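Local coordinates for protein putative alpha-galactosidase (Bacteroides fragilis, PDB 4NZJ) that probably hydrolyses terminal, non-reducing alpha-D-galactose residues of alpha-D-galactosides, as a glycoside hydrolase of family 27, at residues Asp319-Gly324 with Ser356-Gly361; Met102-Trp107 with Ser137-Asp142; Asn298-Asn303 with Ser349-Met354; Ile279-Tyr284 with Glu342-His347. All coordinates share one frame; numbering follows the deposited sequence. Where two conformers were deposited one is given.

Interaction 1. Residues Asp319-Gly324 with Ser356-Gly361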
loop_
_atom_site.group_PDB
_atom_site.type_symbol
_atom_site.label_atom_id
_atom_site.label_comp_id
_atom_site.label_asym_id
_atom_site.label_seq_id
_atom_site.Cartn_x
_atom_site.Cartn_y
_atom_site.Cartn_z
ATOM N N ASP A 319 -7.399 -5.224 3.141
ATOM C CA ASP A 319 -8.332 -4.164 2.765
ATOM C C ASP A 319 -7.837 -2.784 3.236
ATOM O O ASP A 319 -6.744 -2.641 3.799
ATOM C CB ASP A 319 -9.780 -4.478 3.211
ATOM C CG ASP A 319 -10.853 -3.833 2.302
ATOM O OD1 ASP A 319 -10.506 -3.061 1.374
ATOM O OD2 ASP A 319 -12.061 -4.084 2.532
HETATM N N MSE A 320 -8.667 -1.787 2.952
HETATM C CA MSE A 320 -8.270 -0.387 3.085
HETATM C C MSE A 320 -7.935 0.063 4.485
HETATM O O MSE A 320 -8.365 -0.514 5.477
HETATM C CB MSE A 320 -9.395 0.490 2.544
HETATM C CG MSE A 320 -10.702 0.262 3.290
HETATM SE SE MSE A 320 -11.937 1.701 2.800
HETATM C CE MSE A 320 -13.497 1.143 3.865
ATOM N N LEU A 321 -7.130 1.122 4.546
ATOM C CA LEU A 321 -6.927 1.858 5.775
ATOM C C LEU A 321 -8.153 2.747 6.017
ATOM O O LEU A 321 -8.488 3.587 5.184
ATOM C CB LEU A 321 -5.677 2.730 5.697
ATOM C CG LEU A 321 -4.344 1.987 5.677
ATOM C CD1 LEU A 321 -3.227 2.930 5.269
ATOM C CD2 LEU A 321 -4.060 1.357 7.028
ATOM N N VAL A 322 -8.815 2.553 7.152
ATOM C CA VAL A 322 -9.962 3.357 7.554
ATOM C C VAL A 322 -9.554 4.516 8.475
ATOM O O VAL A 322 -10.406 5.220 8.997
ATOM C CB VAL A 322 -11.042 2.489 8.243
ATOM C CG1 VAL A 322 -11.570 1.448 7.268
ATOM C CG2 VAL A 322 -10.499 1.813 9.495
ATOM N N VAL A 323 -8.246 4.701 8.651
ATOM C CA VAL A 323 -7.691 5.776 9.473
ATOM C C VAL A 323 -8.384 7.107 9.203
ATOM O O VAL A 323 -8.386 7.596 8.077
ATOM C CB VAL A 323 -6.170 5.944 9.224
ATOM C CG1 VAL A 323 -5.618 7.109 10.032
ATOM C CG2 VAL A 323 -5.431 4.654 9.551
ATOM N N GLY A 324 -8.975 7.665 10.252
ATOM C CA GLY A 324 -9.542 9.005 10.222
ATOM C C GLY A 324 -10.944 9.132 9.654
ATOM O O GLY A 324 -11.503 10.229 9.662
ATOM N N SER A 356 1.331 -4.918 4.648
ATOM C CA SER A 356 0.060 -4.781 3.953
ATOM C C SER A 356 0.122 -3.644 2.953
ATOM O O SER A 356 0.845 -2.669 3.164
ATOM C CB SER A 356 -1.055 -4.477 4.950
ATOM O OG SER A 356 -1.143 -5.473 5.943
ATOM N N PRO A 357 -0.655 -3.743 1.866
ATOM C CA PRO A 357 -0.939 -2.542 1.091
ATOM C C PRO A 357 -1.417 -1.445 2.037
ATOM O O PRO A 357 -2.145 -1.736 3.000
ATOM C CB PRO A 357 -2.068 -2.989 0.162
ATOM C CG PRO A 357 -1.850 -4.450 -0.003
ATOM C CD PRO A 357 -1.347 -4.926 1.330
ATOM N N LEU A 358 -0.974 -0.211 1.801
ATOM C CA LEU A 358 -1.413 0.940 2.586
ATOM C C LEU A 358 -2.252 1.831 1.680
ATOM O O LEU A 358 -1.764 2.825 1.138
ATOM C CB LEU A 358 -0.222 1.718 3.158
ATOM C CG LEU A 358 0.747 0.919 4.026
ATOM C CD1 LEU A 358 1.927 1.773 4.471
ATOM C CD2 LEU A 358 0.031 0.337 5.229
ATOM N N LEU A 359 -3.513 1.442 1.499
ATOM C CA LEU A 359 -4.421 2.136 0.598
ATOM C C LEU A 359 -5.494 2.811 1.435
ATOM O O LEU A 359 -6.344 2.143 2.028
ATOM C CB LEU A 359 -5.048 1.155 -0.400
ATOM C CG LEU A 359 -4.066 0.436 -1.336
ATOM C CD1 LEU A 359 -4.777 -0.597 -2.199
ATOM C CD2 LEU A 359 -3.336 1.428 -2.222
ATOM N N SER A 360 -5.442 4.134 1.511
ATOM C CA SER A 360 -6.418 4.882 2.285
ATOM C C SER A 360 -7.766 4.912 1.588
ATOM O O SER A 360 -7.841 5.116 0.379
ATOM C CB SER A 360 -5.955 6.315 2.522
ATOM O OG SER A 360 -6.951 7.036 3.228
ATOM N N GLY A 361 -8.823 4.704 2.367
ATOM C CA GLY A 361 -10.189 4.873 1.898
ATOM C C GLY A 361 -10.821 6.168 2.369
ATOM O O GLY A 361 -11.987 6.407 2.118
HETATM O O HOH W 1 -4.721 -1.042 2.657
HETATM O O HOH W 2 -7.373 6.177 5.750
#
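Leu321, bridged to Ser360, marks where the TIM barrel closes: the loop following strand 315-317 runs beside strand 358-360, the last of the barrel. The bridge is built from two backbone hydrogen bonds. Leu321 N gives its hydrogen to Leu359 O at 2.8 Å, and Gly361 N returns one to Leu321 O at 3.0 Å, almost straight at 172°. Water continues the pairing beyond this single bridge. Water 1 donates to Asp319 O and Pro357 O and accepts from Leu359 N, while water 2 donates to Leu321 O and Val323 O and accepts from Ser360 OG, 2.7 Å away. Serine suits this place because its hydroxyl can donate to water 2 and accept from Asn362 N at once. Leucine suits position 321 because its branched end reaches over to Leu358 of the strand: CD1 lies 3.8 Å from Leu358 CA and 3.9 Å from Leu358 CB, with CG anti to the carbonyl carbon (chi1 -69°). Around it, His347, Phe348 and Trp351 of helix 341-353 and Leu375 of helix 369-375 cover Leu321, while Leu358 and Ser360 also bond through their backbones to Gly103 of strand 102-105, the first barrel strand.

Interaction 2. Residues Met102-Trp107 with Ser137-Asp142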
loop_
_atom_site.group_PDB
_atom_site.type_symbol
_atom_site.label_atom_id
_atom_site.label_comp_id
_atom_site.label_asym_id
_atom_site.label_seq_id
_atom_site.Cartn_x
_atom_site.Cartn_y
_atom_site.Cartn_z
HETATM N N MSE A 102 1.262 1.648 -1.864
HETATM C CA MSE A 102 0.704 2.688 -1.017
HETATM C C MSE A 102 -0.079 3.638 -1.882
HETATM O O MSE A 102 0.342 3.964 -2.995
HETATM C CB MSE A 102 1.831 3.456 -0.332
HETATM C CG MSE A 102 2.747 2.559 0.495
HETATM SE SE MSE A 102 4.226 3.599 1.266
HETATM C CE MSE A 102 3.166 5.004 2.144
ATOM N N GLY A 103 -1.212 4.111 -1.379
ATOM C CA GLY A 103 -2.049 5.007 -2.166
ATOM C C GLY A 103 -3.430 5.211 -1.593
ATOM O O GLY A 103 -3.619 5.225 -0.372
ATOM N N TRP A 104 -4.391 5.362 -2.495
ATOM C CA TRP A 104 -5.757 5.755 -2.157
ATOM C C TRP A 104 -6.737 5.075 -3.102
ATOM O O TRP A 104 -6.453 4.915 -4.289
ATOM C CB TRP A 104 -5.878 7.270 -2.282
ATOM C CG TRP A 104 -7.249 7.852 -2.145
ATOM C CD1 TRP A 104 -7.889 8.165 -0.985
ATOM C CD2 TRP A 104 -8.135 8.229 -3.210
ATOM N NE1 TRP A 104 -9.123 8.702 -1.255
ATOM C CE2 TRP A 104 -9.299 8.757 -2.614
ATOM C CE3 TRP A 104 -8.057 8.173 -4.607
ATOM C CZ2 TRP A 104 -10.377 9.243 -3.369
ATOM C CZ3 TRP A 104 -9.137 8.643 -5.361
ATOM C CH2 TRP A 104 -10.276 9.178 -4.738
ATOM N N ASN A 105 -7.873 4.659 -2.551
ATOM C CA ASN A 105 -8.970 4.090 -3.329
ATOM C C ASN A 105 -10.185 4.998 -3.195
ATOM O O ASN A 105 -10.490 5.489 -2.103
ATOM C CB ASN A 105 -9.290 2.680 -2.851
ATOM C CG ASN A 105 -10.495 2.078 -3.555
ATOM O OD1 ASN A 105 -11.637 2.406 -3.234
ATOM N ND2 ASN A 105 -10.246 1.189 -4.519
ATOM N N SER A 106 -10.874 5.209 -4.309
ATOM C CA SER A 106 -11.933 6.208 -4.410
ATOM C C SER A 106 -13.313 5.824 -3.876
ATOM O O SER A 106 -14.188 6.682 -3.787
ATOM C CB SER A 106 -12.110 6.598 -5.878
ATOM O OG SER A 106 -12.572 5.479 -6.635
ATOM N N TRP A 107 -13.531 4.549 -3.562
ATOM C CA TRP A 107 -14.902 4.081 -3.365
ATOM C C TRP A 107 -15.584 4.711 -2.154
ATOM O O TRP A 107 -16.683 5.250 -2.268
ATOM C CB TRP A 107 -14.983 2.556 -3.268
ATOM C CG TRP A 107 -16.390 2.157 -3.060
ATOM C CD1 TRP A 107 -16.951 1.688 -1.904
ATOM C CD2 TRP A 107 -17.455 2.281 -4.004
ATOM N NE1 TRP A 107 -18.297 1.483 -2.084
ATOM C CE2 TRP A 107 -18.633 1.839 -3.365
ATOM C CE3 TRP A 107 -17.527 2.706 -5.340
ATOM C CZ2 TRP A 107 -19.870 1.808 -4.014
ATOM C CZ3 TRP A 107 -18.755 2.682 -5.980
ATOM C CH2 TRP A 107 -19.912 2.234 -5.316
ATOM N N SER A 137 1.533 6.537 -3.777
ATOM C CA SER A 137 1.670 6.778 -5.221
ATOM C C SER A 137 0.483 6.326 -6.082
ATOM O O SER A 137 0.303 6.844 -7.193
ATOM C CB SER A 137 2.963 6.131 -5.732
ATOM O OG SER A 137 2.954 4.722 -5.552
ATOM N N TYR A 138 -0.307 5.368 -5.600
ATOM C CA TYR A 138 -1.448 4.846 -6.366
ATOM C C TYR A 138 -2.726 5.628 -6.073
ATOM O O TYR A 138 -3.077 5.867 -4.912
ATOM C CB TYR A 138 -1.661 3.346 -6.099
ATOM C CG TYR A 138 -0.601 2.502 -6.760
ATOM C CD1 TYR A 138 -0.765 2.030 -8.060
ATOM C CD2 TYR A 138 0.583 2.209 -6.101
ATOM C CE1 TYR A 138 0.220 1.282 -8.679
ATOM C CE2 TYR A 138 1.579 1.470 -6.710
ATOM C CZ TYR A 138 1.393 0.999 -7.992
ATOM O OH TYR A 138 2.392 0.263 -8.586
ATOM N N ILE A 139 -3.406 6.033 -7.142
ATOM C CA ILE A 139 -4.712 6.670 -7.059
ATOM C C ILE A 139 -5.658 5.775 -7.853
ATOM O O ILE A 139 -5.548 5.670 -9.065
ATOM C CB ILE A 139 -4.656 8.105 -7.611
ATOM C CG1 ILE A 139 -3.779 8.946 -6.681
ATOM C CG2 ILE A 139 -6.048 8.715 -7.742
ATOM C CD1 ILE A 139 -3.600 10.383 -7.109
ATOM N N ASN A 140 -6.554 5.098 -7.147
ATOM C CA ASN A 140 -7.324 4.002 -7.725
ATOM C C ASN A 140 -8.795 4.351 -7.910
ATOM O O ASN A 140 -9.533 4.558 -6.937
ATOM C CB ASN A 140 -7.180 2.750 -6.857
ATOM C CG ASN A 140 -5.748 2.231 -6.790
ATOM O OD1 ASN A 140 -4.894 2.580 -7.607
ATOM N ND2 ASN A 140 -5.481 1.381 -5.810
ATOM N N ILE A 141 -9.209 4.404 -9.171
ATOM C CA ILE A 141 -10.606 4.536 -9.550
ATOM C C ILE A 141 -11.264 3.189 -9.277
ATOM O O ILE A 141 -10.727 2.139 -9.642
ATOM C CB ILE A 141 -10.734 4.902 -11.051
ATOM C CG1 ILE A 141 -10.113 6.276 -11.305
ATOM C CG2 ILE A 141 -12.184 4.875 -11.514
ATOM C CD1 ILE A 141 -10.077 6.681 -12.764
ATOM N N ASP A 142 -12.419 3.220 -8.626
ATOM C CA ASP A 142 -13.142 2.001 -8.298
ATOM C C ASP A 142 -14.324 1.805 -9.263
ATOM O O ASP A 142 -14.244 2.204 -10.423
ATOM C CB ASP A 142 -13.560 2.022 -6.822
ATOM C CG ASP A 142 -13.704 0.619 -6.236
ATOM O OD1 ASP A 142 -12.674 0.007 -5.864
ATOM O OD2 ASP A 142 -14.850 0.127 -6.166
HETATM O O HOH W 3 3.244 2.493 -3.747
HETATM O O HOH W 4 -7.895 -0.340 -5.503
#
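Parallel beta pairing joins the first two strands of the barrel, with Gly103 against Tyr138, Trp104 against Ile139 and Asn105 against Asn140; the strand directions differ by 17°. Met102 O takes two donors, Tyr138 N in its carbonyl plane and Ser137 N well above it. Trp104 N then bonds to Tyr138 O at 2.8 Å, and Asn140 N to Trp104 O. Glycine at 103 allows Tyr138 O to come within 3.1 Å of its CA in a CH...O contact. On one face, Ile139 CG2 touches the rim of the Trp104 indole at CE3, 3.8 Å away; this pair faces helix 116-128, which links the strands in a beta-alpha-beta unit. Asn105 and Asn140 lie on the other face, where water 4 accepts from Asn105 ND2 and, weakly, from Asn140 ND2. At the C-terminal ends of the strands, where TIM barrels carry their active sites, Asn105 uses both ends of its amide. ND2 donates to Asp142 OD1 at 3.0 Å, 173°, on the anti side of a carboxylate turned 71° from the amide, while OD1 caps Trp107 N at the helix start. Ser106 N bonds to Asn140 O, and Ser106 OG accepts from Asp142 N at 3.0 Å. Asp142 OD1 also salt-bridges Lys218, and a glycerol, probably from the crystallisation liquor, lies about 3 Å from that side chain, consistent with a pocket here.

Interaction 3. Residues Asn298-Asn303 with Ser349-Met354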
loop_
_atom_site.group_PDB
_atom_site.type_symbol
_atom_site.label_atom_id
_atom_site.label_comp_id
_atom_site.label_asym_id
_atom_site.label_seq_id
_atom_site.Cartn_x
_atom_site.Cartn_y
_atom_site.Cartn_z
ATOM N N ASN A 298 -10.975 -8.264 13.570
ATOM C CA ASN A 298 -11.380 -9.499 12.904
ATOM C C ASN A 298 -10.503 -9.811 11.712
ATOM O O ASN A 298 -10.164 -10.969 11.456
ATOM C CB ASN A 298 -12.845 -9.394 12.507
ATOM C CG ASN A 298 -13.704 -8.971 13.673
ATOM O OD1 ASN A 298 -13.803 -7.782 13.983
ATOM N ND2 ASN A 298 -14.280 -9.936 14.358
ATOM N N ILE A 299 -10.095 -8.771 10.997
ATOM C CA ILE A 299 -9.214 -8.950 9.862
ATOM C C ILE A 299 -7.797 -9.325 10.334
ATOM O O ILE A 299 -7.126 -10.112 9.680
ATOM C CB ILE A 299 -9.249 -7.726 8.919
ATOM C CG1 ILE A 299 -10.597 -7.731 8.179
ATOM C CG2 ILE A 299 -8.094 -7.769 7.930
ATOM C CD1 ILE A 299 -10.850 -6.550 7.274
ATOM N N LEU A 300 -7.367 -8.800 11.480
ATOM C CA LEU A 300 -6.096 -9.226 12.087
ATOM C C LEU A 300 -6.072 -10.728 12.331
ATOM O O LEU A 300 -5.076 -11.385 12.047
ATOM C CB LEU A 300 -5.833 -8.505 13.410
ATOM C CG LEU A 300 -5.480 -7.028 13.301
ATOM C CD1 LEU A 300 -5.380 -6.417 14.692
ATOM C CD2 LEU A 300 -4.183 -6.842 12.525
ATOM N N GLU A 301 -7.165 -11.263 12.864
ATOM C CA GLU A 301 -7.254 -12.695 13.139
ATOM C C GLU A 301 -7.131 -13.520 11.858
ATOM O O GLU A 301 -6.529 -14.593 11.862
ATOM C CB GLU A 301 -8.570 -13.051 13.842
ATOM C CG GLU A 301 -8.762 -12.447 15.232
ATOM C CD GLU A 301 -7.687 -12.833 16.244
ATOM O OE1 GLU A 301 -7.143 -13.955 16.185
ATOM O OE2 GLU A 301 -7.373 -12.006 17.125
ATOM N N ILE A 302 -7.717 -13.022 10.775
ATOM C CA ILE A 302 -7.666 -13.707 9.485
ATOM C C ILE A 302 -6.260 -13.687 8.883
ATOM O O ILE A 302 -5.773 -14.712 8.397
ATOM C CB ILE A 302 -8.692 -13.108 8.491
ATOM C CG1 ILE A 302 -10.117 -13.405 8.980
ATOM C CG2 ILE A 302 -8.475 -13.661 7.082
ATOM C CD1 ILE A 302 -11.194 -12.606 8.270
ATOM N N ASN A 303 -5.611 -12.530 8.922
ATOM C CA ASN A 303 -4.306 -12.379 8.294
ATOM C C ASN A 303 -3.162 -12.985 9.105
ATOM O O ASN A 303 -2.144 -13.357 8.535
ATOM C CB ASN A 303 -4.013 -10.900 8.019
ATOM C CG ASN A 303 -3.089 -10.697 6.830
ATOM O OD1 ASN A 303 -3.046 -11.520 5.919
ATOM N ND2 ASN A 303 -2.351 -9.581 6.828
ATOM N N SER A 349 -0.389 0.916 12.332
ATOM C CA SER A 349 0.837 0.254 12.798
ATOM C C SER A 349 0.891 -1.210 12.398
ATOM O O SER A 349 1.927 -1.699 11.957
ATOM C CB SER A 349 0.961 0.365 14.316
ATOM O OG SER A 349 0.982 1.720 14.712
ATOM N N LEU A 350 -0.227 -1.911 12.554
ATOM C CA LEU A 350 -0.256 -3.339 12.267
ATOM C C LEU A 350 -0.291 -3.613 10.765
ATOM O O LEU A 350 0.338 -4.552 10.300
ATOM C CB LEU A 350 -1.418 -4.006 13.010
ATOM C CG LEU A 350 -1.177 -4.055 14.535
ATOM C CD1 LEU A 350 -2.444 -4.432 15.284
ATOM C CD2 LEU A 350 -0.027 -5.000 14.886
ATOM N N TRP A 351 -1.002 -2.786 10.002
ATOM C CA TRP A 351 -0.922 -2.862 8.535
ATOM C C TRP A 351 0.542 -2.667 8.089
ATOM O O TRP A 351 1.021 -3.334 7.169
ATOM C CB TRP A 351 -1.832 -1.813 7.887
ATOM C CG TRP A 351 -3.224 -2.285 7.486
ATOM C CD1 TRP A 351 -3.799 -2.128 6.262
ATOM C CD2 TRP A 351 -4.200 -2.967 8.299
ATOM N NE1 TRP A 351 -5.068 -2.643 6.257
ATOM C CE2 TRP A 351 -5.340 -3.178 7.488
ATOM C CE3 TRP A 351 -4.228 -3.417 9.628
ATOM C CZ2 TRP A 351 -6.491 -3.831 7.956
ATOM C CZ3 TRP A 351 -5.379 -4.058 10.096
ATOM C CH2 TRP A 351 -6.491 -4.261 9.257
ATOM N N CYS A 352 1.272 -1.778 8.759
ATOM C CA CYS A 352 2.686 -1.609 8.442
ATOM C C CYS A 352 3.482 -2.874 8.766
ATOM O O CYS A 352 4.231 -3.379 7.926
ATOM C CB CYS A 352 3.277 -0.386 9.155
ATOM S SG CYS A 352 2.756 1.178 8.414
HETATM N N MSE A 353 3.300 -3.396 9.977
HETATM C CA MSE A 353 3.996 -4.619 10.410
HETATM C C MSE A 353 3.699 -5.816 9.546
HETATM O O MSE A 353 4.570 -6.653 9.336
HETATM C CB MSE A 353 3.599 -4.992 11.841
HETATM C CG MSE A 353 4.110 -4.004 12.886
HETATM SE SE MSE A 353 6.041 -4.148 13.171
HETATM C CE MSE A 353 6.064 -5.904 14.057
HETATM N N MSE A 354 2.468 -5.914 9.046
HETATM C CA MSE A 354 2.039 -7.069 8.232
HETATM C C MSE A 354 2.415 -6.943 6.769
HETATM O O MSE A 354 2.016 -7.777 5.955
HETATM C CB MSE A 354 0.527 -7.247 8.369
HETATM C CG MSE A 354 0.135 -7.665 9.788
HETATM SE SE MSE A 354 -1.797 -8.055 9.937
HETATM C CE MSE A 354 -2.525 -6.417 9.139
HETATM O O HOH W 5 -0.709 -8.026 4.942
#
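Helices 298-303 and 349-353 run nearly parallel, their directions 14° apart and their axes 11.9 Å from each other, a gap filled by side chains, with a water at one end. Leu300 is the central residue: its two methyls divide the work. CD1 meets Leu350 CD1 tip to tip at 3.6 Å, the two side chains crossing at about a right angle, while CD2 lies 3.7 Å from the selenium of Met354 (a selenomethionine) and 3.9 Å from Trp351 CZ3. A leucine fits because its forked end can touch three partners at once. Ile299 adds its CG2 methyl, 4.1 Å from Trp351 CH2. Met354, just past the helix end, is bent at its last torsion (chi3 -51°), which folds CE back over one face of the Trp351 ring, 3.4 Å above the plane and offset toward the rim. The selenium also lies 3.5 Å from Asn303 ND2. That amide keeps its polarity satisfied: ND2 donates to water 5 at 2.9 Å, which lies close to Met354 O as well, and OD1 has a weak bond from Gln391. Trp351 NE1, pointing away from this apolar cluster, donates to Asp319 O. Phe418 of strand 413-419 touches both Leu300 and Leu350, and Trp404 of strand 401-407 touches Leu350 and Met354, so these outer barrel helices pack against the C-terminal beta sandwich.

Interaction 4. Residues Ile279-Tyr284 with Glu342-His347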
loop_
_atom_site.group_PDB
_atom_site.type_symbol
_atom_site.label_atom_id
_atom_site.label_comp_id
_atom_site.label_asym_id
_atom_site.label_seq_id
_atom_site.Cartn_x
_atom_site.Cartn_y
_atom_site.Cartn_z
ATOM N N ILE A 279 -13.598 -4.544 4.911
ATOM C CA ILE A 279 -13.373 -3.917 6.205
ATOM C C ILE A 279 -14.388 -2.797 6.420
ATOM O O ILE A 279 -14.781 -2.109 5.478
ATOM C CB ILE A 279 -11.931 -3.362 6.319
ATOM C CG1 ILE A 279 -11.590 -3.048 7.778
ATOM C CG2 ILE A 279 -11.715 -2.141 5.426
ATOM C CD1 ILE A 279 -10.109 -2.801 8.006
ATOM N N GLY A 280 -14.828 -2.658 7.660
ATOM C CA GLY A 280 -15.636 -1.533 8.076
ATOM C C GLY A 280 -14.836 -0.593 8.961
ATOM O O GLY A 280 -13.782 -0.958 9.497
ATOM N N ASP A 281 -15.348 0.623 9.109
ATOM C CA ASP A 281 -14.776 1.611 10.015
ATOM C C ASP A 281 -15.269 1.288 11.426
ATOM O O ASP A 281 -16.123 1.973 11.992
ATOM C CB ASP A 281 -15.200 3.010 9.546
ATOM C CG ASP A 281 -14.648 4.129 10.410
ATOM O OD1 ASP A 281 -13.631 3.929 11.101
ATOM O OD2 ASP A 281 -15.259 5.225 10.381
ATOM N N ILE A 282 -14.723 0.210 11.986
ATOM C CA ILE A 282 -15.200 -0.347 13.238
ATOM C C ILE A 282 -14.126 -1.280 13.817
ATOM O O ILE A 282 -13.398 -1.938 13.072
ATOM C CB ILE A 282 -16.556 -1.070 13.041
ATOM C CG1 ILE A 282 -17.162 -1.478 14.381
ATOM C CG2 ILE A 282 -16.410 -2.264 12.105
ATOM C CD1 ILE A 282 -18.637 -1.826 14.311
ATOM N N TRP A 283 -14.017 -1.298 15.140
ATOM C CA TRP A 283 -12.943 -2.015 15.817
ATOM C C TRP A 283 -13.193 -3.522 15.779
ATOM O O TRP A 283 -12.304 -4.295 15.422
ATOM C CB TRP A 283 -12.842 -1.515 17.246
ATOM C CG TRP A 283 -11.658 -1.965 18.040
ATOM C CD1 TRP A 283 -11.690 -2.634 19.219
ATOM C CD2 TRP A 283 -10.275 -1.726 17.749
ATOM N NE1 TRP A 283 -10.415 -2.845 19.681
ATOM C CE2 TRP A 283 -9.526 -2.294 18.800
ATOM C CE3 TRP A 283 -9.598 -1.092 16.706
ATOM C CZ2 TRP A 283 -8.133 -2.250 18.834
ATOM C CZ3 TRP A 283 -8.209 -1.045 16.741
ATOM C CH2 TRP A 283 -7.495 -1.625 17.793
ATOM N N TYR A 284 -14.406 -3.919 16.140
ATOM C CA TYR A 284 -14.784 -5.333 16.174
ATOM C C TYR A 284 -16.137 -5.540 15.515
ATOM O O TYR A 284 -17.114 -4.905 15.900
ATOM C CB TYR A 284 -14.844 -5.858 17.605
ATOM C CG TYR A 284 -15.264 -7.316 17.665
ATOM C CD1 TYR A 284 -16.610 -7.671 17.690
ATOM C CD2 TYR A 284 -14.314 -8.333 17.651
ATOM C CE1 TYR A 284 -17.001 -9.000 17.724
ATOM C CE2 TYR A 284 -14.694 -9.665 17.680
ATOM C CZ TYR A 284 -16.038 -9.994 17.709
ATOM O OH TYR A 284 -16.433 -11.317 17.746
ATOM N N GLU A 342 -6.450 6.319 18.923
ATOM C CA GLU A 342 -5.503 5.259 19.255
ATOM C C GLU A 342 -5.788 3.989 18.461
ATOM O O GLU A 342 -4.861 3.319 18.004
ATOM C CB GLU A 342 -5.519 4.949 20.752
ATOM C CG GLU A 342 -4.294 4.167 21.210
ATOM C CD GLU A 342 -3.040 5.031 21.226
ATOM O OE1 GLU A 342 -2.841 5.756 22.223
ATOM O OE2 GLU A 342 -2.255 4.988 20.251
ATOM N N GLN A 343 -7.068 3.673 18.274
ATOM C CA GLN A 343 -7.441 2.505 17.476
ATOM C C GLN A 343 -6.984 2.658 16.028
ATOM O O GLN A 343 -6.419 1.742 15.449
ATOM C CB GLN A 343 -8.944 2.269 17.550
ATOM C CG GLN A 343 -9.364 1.627 18.855
ATOM C CD GLN A 343 -10.857 1.584 19.050
ATOM O OE1 GLN A 343 -11.606 2.307 18.395
ATOM N NE2 GLN A 343 -11.300 0.754 19.988
ATOM N N TYR A 344 -7.211 3.832 15.450
ATOM C CA TYR A 344 -6.709 4.116 14.111
ATOM C C TYR A 344 -5.180 4.010 14.008
ATOM O O TYR A 344 -4.659 3.493 13.033
ATOM C CB TYR A 344 -7.157 5.498 13.637
ATOM C CG TYR A 344 -8.618 5.598 13.257
ATOM C CD1 TYR A 344 -9.246 4.603 12.503
ATOM C CD2 TYR A 344 -9.364 6.713 13.618
ATOM C CE1 TYR A 344 -10.580 4.717 12.140
ATOM C CE2 TYR A 344 -10.696 6.833 13.260
ATOM C CZ TYR A 344 -11.298 5.835 12.520
ATOM O OH TYR A 344 -12.625 5.963 12.176
ATOM N N LYS A 345 -4.472 4.502 15.017
ATOM C CA LYS A 345 -3.012 4.408 15.044
ATOM C C LYS A 345 -2.550 2.945 15.071
ATOM O O LYS A 345 -1.618 2.567 14.363
ATOM C CB LYS A 345 -2.453 5.184 16.242
ATOM C CG LYS A 345 -0.952 5.059 16.470
ATOM C CD LYS A 345 -0.126 5.684 15.363
ATOM C CE LYS A 345 1.369 5.481 15.592
ATOM N NZ LYS A 345 1.848 6.085 16.862
ATOM N N SER A 346 -3.200 2.118 15.883
ATOM C CA SER A 346 -2.826 0.701 15.949
ATOM C C SER A 346 -3.136 -0.030 14.639
ATOM O O SER A 346 -2.367 -0.870 14.188
ATOM C CB SER A 346 -3.534 0.022 17.119
ATOM O OG SER A 346 -3.070 0.566 18.337
ATOM N N HIS A 347 -4.280 0.288 14.052
ATOM C CA HIS A 347 -4.679 -0.211 12.735
ATOM C C HIS A 347 -3.597 0.095 11.696
ATOM O O HIS A 347 -3.141 -0.794 10.986
ATOM C CB HIS A 347 -6.042 0.405 12.397
ATOM C CG HIS A 347 -6.457 0.322 10.961
ATOM N ND1 HIS A 347 -6.406 -0.838 10.218
ATOM C CD2 HIS A 347 -7.015 1.256 10.156
ATOM C CE1 HIS A 347 -6.873 -0.603 9.005
ATOM N NE2 HIS A 347 -7.261 0.655 8.948
#
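Asp281 and Tyr344 make the one hydrogen bond across this contact, in which the loop after strand 272-274, the sixth of the barrel, packs at its C-terminal side on helix 341-353, which leads to the last strand. Tyr344 OH donates to Asp281 OD1 at a short 2.5 Å, which accepts through its syn lone pair, and the carboxylate lies within 20° of the ring plane at the ring's edge. The phenol oxygen is further gripped by the N-H groups of Asp326 and Cys339, and Asp281 OD2 by that of Gly327; tyrosine suits the place because it carries a hydroxyl far out from the helix. Asp281 also sits at the centre of an inverse gamma turn. Stacking comes from Trp283 and Gln343. The amide lies almost flat on the indole, planes 15° apart, with NE2 3.4 Å from Trp283 CG. The extended chain (chi2 171°) also sets Gln343 CG over the six-membered ring, 3.5 Å from its centroid, as a CH-pi contact. Gln343 OE1 accepts from Thr340 N, which fixes the amide's rotation. Looser van der Waals contacts complete it: Ile279 CD1 touches His347 CE1 at 4.0 Å, and Ser346 CB lies at the indole edge. His347 NE2 accepts from Val322 N of the neighbouring loop. Helix 296-303 lies alongside, its Leu297 against Trp283 and its Ile299 against Ile279, while Tyr466 meets the Trp283 ring edge-to-face.

How the interactions relate
All four contacts belong to the catalytic TIM barrel. Interaction 2 comes first along the chain and closes before the others open, whereas the segments of interactions 1, 3 and 4 alternate. Interactions 1 and 2 have centres about 10 Å apart and share the sheet: strand 102-105 lies between 138-140 and 358-360, so the barrel's last strand meets its first. Interactions 3 and 4 both use helix 341-353, at successive turns, with centres about 11 Å apart; interaction 1 touches each. Interactions 2 and 3 do not touch, their centres about 20 Å apart. Interaction 1 connects the closure of the barrel, which interaction 2 continues, with the outer helices of interactions 3 and 4.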